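Side-chain contact in polyhedrin (Orgyia pseudotsugata cypovirus 5, PDB 5A8U), which builds the crystalline occlusion bodies, or polyhedra, that protect cypovirus particles from the outside environment until insect larvae ingest them: residues 34-37 with 43-46. Numbering follows the deposited sequence.
Sequences VVLK and VQVY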
loop_
_atom_site.group_PDB
_atom_site.type_symbol
_atom_site.label_atom_id
_atom_site.label_comp_id
_atom_site.label_asym_id
_atom_site.label_seq_id
_atom_site.Cartn_x
_atom_site.Cartn_y
_atom_site.Cartn_z
ATOM N N VAL A 34 4.197 1.172 15.421
ATOM C CA VAL A 34 5.629 0.943 15.411
ATOM C C VAL A 34 6.296 2.257 15.754
ATOM O O VAL A 34 6.050 3.279 15.103
ATOM C CB VAL A 34 6.112 0.474 14.031
ATOM C CG1 VAL A 34 7.649 0.661 13.872
ATOM C CG2 VAL A 34 5.685 -0.952 13.805
ATOM N N VAL A 35 7.110 2.239 16.802
ATOM C CA VAL A 35 7.835 3.437 17.196
ATOM C C VAL A 35 9.318 3.206 17.005
ATOM O O VAL A 35 9.901 2.349 17.661
ATOM C CB VAL A 35 7.590 3.810 18.659
ATOM C CG1 VAL A 35 8.280 5.134 18.974
ATOM C CG2 VAL A 35 6.107 3.951 18.925
ATOM N N LEU A 36 9.924 3.957 16.100
ATOM C CA LEU A 36 11.347 3.781 15.807
ATOM C C LEU A 36 12.160 4.802 16.567
ATOM O O LEU A 36 11.772 5.962 16.632
ATOM C CB LEU A 36 11.595 3.943 14.316
ATOM C CG LEU A 36 10.842 2.882 13.509
ATOM C CD1 LEU A 36 10.781 3.270 12.048
ATOM C CD2 LEU A 36 11.541 1.532 13.667
ATOM N N LYS A 37 13.284 4.374 17.141
ATOM C CA LYS A 37 14.063 5.277 17.982
ATOM C C LYS A 37 15.427 5.542 17.366
ATOM O O LYS A 37 16.083 4.605 16.888
ATOM C CB LYS A 37 14.233 4.668 19.372
ATOM C CG LYS A 37 12.905 4.199 19.982
ATOM C CD LYS A 37 13.075 3.979 21.478
ATOM C CE LYS A 37 13.312 5.308 22.170
ATOM N NZ LYS A 37 13.385 5.153 23.652
ATOM N N VAL A 43 11.795 10.194 17.677
ATOM C CA VAL A 43 11.013 8.967 17.515
ATOM C C VAL A 43 10.140 9.101 16.281
ATOM O O VAL A 43 9.534 10.159 16.053
ATOM C CB VAL A 43 10.182 8.579 18.783
ATOM C CG1 VAL A 43 11.110 8.151 19.921
ATOM C CG2 VAL A 43 9.251 9.710 19.223
ATOM N N GLN A 44 10.121 8.053 15.459
ATOM C CA GLN A 44 9.256 8.049 14.287
ATOM C C GLN A 44 8.144 7.054 14.521
ATOM O O GLN A 44 8.401 5.895 14.853
ATOM C CB GLN A 44 10.028 7.695 13.007
ATOM C CG GLN A 44 9.162 7.850 11.747
ATOM C CD GLN A 44 9.967 7.781 10.456
ATOM O OE1 GLN A 44 9.544 8.340 9.438
ATOM N NE2 GLN A 44 11.122 7.099 10.483
ATOM N N VAL A 45 6.913 7.515 14.320
ATOM C CA VAL A 45 5.712 6.757 14.642
ATOM C C VAL A 45 4.970 6.356 13.378
ATOM O O VAL A 45 4.762 7.171 12.479
ATOM C CB VAL A 45 4.757 7.624 15.481
ATOM C CG1 VAL A 45 3.426 6.878 15.783
ATOM C CG2 VAL A 45 5.471 8.092 16.775
ATOM N N TYR A 46 4.572 5.093 13.323
ATOM C CA TYR A 46 3.618 4.615 12.334
ATOM C C TYR A 46 2.512 3.909 13.089
ATOM O O TYR A 46 2.785 3.012 13.884
ATOM C CB TYR A 46 4.282 3.603 11.394
ATOM C CG TYR A 46 5.345 4.194 10.494
ATOM C CD1 TYR A 46 5.000 4.778 9.276
ATOM C CD2 TYR A 46 6.684 4.176 10.868
ATOM C CE1 TYR A 46 5.984 5.327 8.448
ATOM C CE2 TYR A 46 7.658 4.713 10.058
ATOM C CZ TYR A 46 7.300 5.300 8.861
ATOM O OH TYR A 46 8.272 5.830 8.039
#
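L36 reaches diagonally across to Y46, two residues beyond its own partner Q44 in the neighbouring strand, and sets CD1 against the ring edge, 4.0 Å from CE2 and near the ring plane. The leucine gets there because its CG lies beside the backbone N and trans to the carbonyl carbon (chi1 -62°), with CD1 extending the chain onward. Q44 runs alongside L36 in the same direction, fully stretched, and its NE2 passes 4.2 Å from that same methyl, so CD1 faces both the amide nitrogen and the ring edge of the strand opposite. The polar ends of Q44 and Y46 are bonded outside the two segments: the Q44 amide bonds through OE1 to N67 and N70 and through NE2 to Y38 OH and K64 O, while Y46 OH bonds to L62 O. These bonds should fix the rotation of the amide, and with it the side of the group that NE2 turns to the leucine methyl.

On the other face, V35 and V43 meet at an angle, CG1 of V35 lying 3.9 Å from CB of V43. Next to them, the CE methylene of K37 passes 4.2 Å from CG1 of V43. Helix 230-241 packs over this face, with F238 on V35, A233 on V43 and F237 on V45.

Between the two faces, the backbones of V34 and Y46 exchange a pair of hydrogen bonds, as do those of L36 and Q44; the bond from L36 N to Q44 O (2.8 Å) is almost straight, at 175° about the hydrogen. V35 with V45 and K37 with V43 form the non-hydrogen-bonded pairs. Strands 109-115 and 223-227 flank the two partners, making this an antiparallel beta hairpin in the interior of the six-stranded polyhedrin sheet.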